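Local coordinates for protein thymidylate synthase 1 (Bacillus subtilis, PDB 1BKP) that catalyses the reductive methylation of dUMP to dTMP, with 5,10-methylenetetrahydrofolate as methyl donor and reductant, as a homodimer that supplies dTMP for DNA synthesis, at residues P242-N247 with D260-Y266. Sequence-based numbering, arbitrary orientation.
Sequences PELWIN and DFKLINY
The indole of Trp245 reaches across to the 260-266 segment, CZ3 lying 3.6 Å from Asp260 O and CE3 4.0 Å from Lys262 CB, while Asn247 N sits above one indole face, offset toward the rim. At the Phe261 ring, Ile246 CG1 comes to 3.9 Å from CD1, the two side chains running alongside each other; at the Tyr266 ring, Pro242 CG approaches CD1 at 3.8 Å. Strands 243-246 and 261-264 run antiparallel (157° between their directions), and the hydrogen-bonded pairs Glu243-Ile264 and Trp245-Lys262 supply four backbone bonds. Asn247 N extends the ladder to Asp260 O, and Asn247 ND2 donates to Asp260 OD1 (2.7 Å, 168° at hydrogen); OD1 lies in the amide plane of Asn247, but the amide meets the carboxylate from above its plane. Asp260 OD2 bonds Thr257 N, so both carboxylate oxygens are engaged; replacing Asp260 with an alanine would probably leave Asn247 ND2 and Thr257 N without these acceptors. Phe261 packs on helices 64-75 and 188-206. Backbone bonds thus fix the register of a two-sided hairpin, whose apolar face (Leu244, Ile246, Phe261, Leu263) packs on helices and loops, while charged Glu243 and Lys262 lie on the more exposed face.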
loop_
_atom_site.group_PDB
_atom_site.type_symbol
_atom_site.label_atom_id
_atom_site.label_comp_id
_atom_site.label_asym_id
_atom_site.label_seq_id
_atom_site.Cartn_x
_atom_site.Cartn_y
_atom_site.Cartn_z
ATOM N N PRO A 242 17.066 -9.278 -21.084
ATOM C CA PRO A 242 17.393 -10.692 -21.223
ATOM C C PRO A 242 16.088 -11.476 -21.138
ATOM O O PRO A 242 15.054 -10.955 -20.706
ATOM C CB PRO A 242 18.289 -10.940 -19.996
ATOM C CG PRO A 242 17.864 -9.940 -19.017
ATOM C CD PRO A 242 17.591 -8.733 -19.815
ATOM N N GLU A 243 16.087 -12.715 -21.609
ATOM C CA GLU A 243 14.892 -13.506 -21.468
ATOM C C GLU A 243 15.111 -14.322 -20.155
ATOM O O GLU A 243 16.263 -14.576 -19.738
ATOM C CB GLU A 243 14.755 -14.422 -22.718
ATOM C CG GLU A 243 13.864 -15.583 -22.576
ATOM C CD GLU A 243 14.105 -16.599 -23.702
ATOM O OE1 GLU A 243 13.981 -16.209 -24.892
ATOM O OE2 GLU A 243 14.426 -17.776 -23.399
ATOM N N LEU A 244 14.044 -14.525 -19.405
ATOM C CA LEU A 244 14.102 -15.320 -18.194
ATOM C C LEU A 244 13.425 -16.717 -18.442
ATOM O O LEU A 244 12.224 -16.839 -18.612
ATOM C CB LEU A 244 13.404 -14.562 -17.040
ATOM C CG LEU A 244 13.184 -15.409 -15.817
ATOM C CD1 LEU A 244 14.505 -15.845 -15.207
ATOM C CD2 LEU A 244 12.310 -14.593 -14.804
ATOM N N TRP A 245 14.238 -17.753 -18.509
ATOM C CA TRP A 245 13.761 -19.119 -18.676
ATOM C C TRP A 245 13.372 -19.604 -17.260
ATOM O O TRP A 245 14.138 -19.493 -16.347
ATOM C CB TRP A 245 14.930 -20.036 -19.166
ATOM C CG TRP A 245 14.524 -21.481 -19.184
ATOM C CD1 TRP A 245 13.782 -22.090 -20.141
ATOM C CD2 TRP A 245 14.848 -22.501 -18.206
ATOM N NE1 TRP A 245 13.611 -23.429 -19.832
ATOM C CE2 TRP A 245 14.269 -23.703 -18.658
ATOM C CE3 TRP A 245 15.581 -22.508 -17.022
ATOM C CZ2 TRP A 245 14.399 -24.894 -17.976
ATOM C CZ3 TRP A 245 15.702 -23.669 -16.329
ATOM C CH2 TRP A 245 15.119 -24.868 -16.812
ATOM N N ILE A 246 12.195 -20.181 -17.113
ATOM C CA ILE A 246 11.789 -20.750 -15.830
ATOM C C ILE A 246 11.370 -22.188 -16.206
ATOM O O ILE A 246 10.611 -22.393 -17.176
ATOM C CB ILE A 246 10.580 -20.043 -15.254
ATOM C CG1 ILE A 246 10.993 -18.634 -14.795
ATOM C CG2 ILE A 246 10.098 -20.827 -13.958
ATOM C CD1 ILE A 246 9.766 -17.916 -14.364
ATOM N N ASN A 247 11.810 -23.187 -15.443
ATOM C CA ASN A 247 11.564 -24.579 -15.821
ATOM C C ASN A 247 10.023 -24.833 -16.011
ATOM O O ASN A 247 9.274 -24.830 -15.045
ATOM C CB ASN A 247 12.175 -25.420 -14.738
ATOM C CG ASN A 247 12.102 -26.936 -14.989
ATOM O OD1 ASN A 247 11.403 -27.405 -15.879
ATOM N ND2 ASN A 247 12.683 -27.701 -14.051
ATOM N N ASP A 260 16.062 -23.780 -11.434
ATOM C CA ASP A 260 14.931 -23.707 -12.385
ATOM C C ASP A 260 14.809 -22.316 -13.069
ATOM O O ASP A 260 13.827 -22.040 -13.756
ATOM C CB ASP A 260 13.594 -24.052 -11.688
ATOM C CG ASP A 260 13.521 -25.492 -11.277
ATOM O OD1 ASP A 260 13.941 -26.353 -12.048
ATOM O OD2 ASP A 260 13.093 -25.794 -10.169
ATOM N N PHE A 261 15.816 -21.452 -12.857
ATOM C CA PHE A 261 15.754 -20.095 -13.358
ATOM C C PHE A 261 17.062 -19.790 -14.087
ATOM O O PHE A 261 18.092 -20.015 -13.537
ATOM C CB PHE A 261 15.682 -19.147 -12.140
ATOM C CG PHE A 261 14.427 -19.324 -11.299
ATOM C CD1 PHE A 261 13.247 -18.711 -11.671
ATOM C CD2 PHE A 261 14.447 -20.117 -10.208
ATOM C CE1 PHE A 261 12.067 -18.913 -10.932
ATOM C CE2 PHE A 261 13.274 -20.344 -9.414
ATOM C CZ PHE A 261 12.044 -19.713 -9.812
ATOM N N LYS A 262 17.028 -19.184 -15.253
ATOM C CA LYS A 262 18.272 -18.855 -15.911
ATOM C C LYS A 262 17.944 -17.617 -16.747
ATOM O O LYS A 262 16.897 -17.576 -17.376
ATOM C CB LYS A 262 18.706 -20.077 -16.795
ATOM C CG LYS A 262 19.178 -19.767 -18.172
ATOM C CD LYS A 262 19.483 -21.063 -18.933
ATOM C CE LYS A 262 20.591 -20.858 -19.987
ATOM N NZ LYS A 262 21.155 -22.159 -20.493
ATOM N N LEU A 263 18.809 -16.605 -16.669
ATOM C CA LEU A 263 18.708 -15.388 -17.419
ATOM C C LEU A 263 19.523 -15.588 -18.618
ATOM O O LEU A 263 20.696 -15.850 -18.502
ATOM C CB LEU A 263 19.356 -14.294 -16.627
ATOM C CG LEU A 263 18.765 -12.910 -16.657
ATOM C CD1 LEU A 263 17.206 -13.006 -16.513
ATOM C CD2 LEU A 263 19.439 -12.082 -15.523
ATOM N N ILE A 264 19.000 -15.273 -19.773
ATOM C CA ILE A 264 19.693 -15.515 -20.998
ATOM C C ILE A 264 19.937 -14.261 -21.743
ATOM O O ILE A 264 19.041 -13.471 -21.997
ATOM C CB ILE A 264 18.787 -16.418 -21.930
ATOM C CG1 ILE A 264 18.536 -17.777 -21.276
ATOM C CG2 ILE A 264 19.358 -16.557 -23.328
ATOM C CD1 ILE A 264 17.188 -18.279 -21.703
ATOM N N ASN A 265 21.169 -14.135 -22.188
ATOM C CA ASN A 265 21.604 -12.982 -22.976
ATOM C C ASN A 265 21.554 -11.685 -22.125
ATOM O O ASN A 265 21.249 -10.600 -22.633
ATOM C CB ASN A 265 20.713 -12.847 -24.208
ATOM C CG ASN A 265 21.180 -11.770 -25.143
ATOM O OD1 ASN A 265 22.348 -11.721 -25.534
ATOM N ND2 ASN A 265 20.276 -10.855 -25.469
ATOM N N TYR A 266 21.996 -11.793 -20.882
ATOM C CA TYR A 266 21.974 -10.565 -20.049
ATOM C C TYR A 266 23.193 -9.667 -20.286
ATOM O O TYR A 266 24.235 -9.962 -19.764
ATOM C CB TYR A 266 21.902 -10.964 -18.592
ATOM C CG TYR A 266 21.728 -9.807 -17.616
ATOM C CD1 TYR A 266 21.265 -8.528 -18.023
ATOM C CD2 TYR A 266 22.033 -9.996 -16.257
ATOM C CE1 TYR A 266 21.096 -7.452 -17.108
ATOM C CE2 TYR A 266 21.883 -8.939 -15.321
ATOM C CZ TYR A 266 21.413 -7.655 -15.788
ATOM O OH TYR A 266 21.324 -6.618 -14.892
#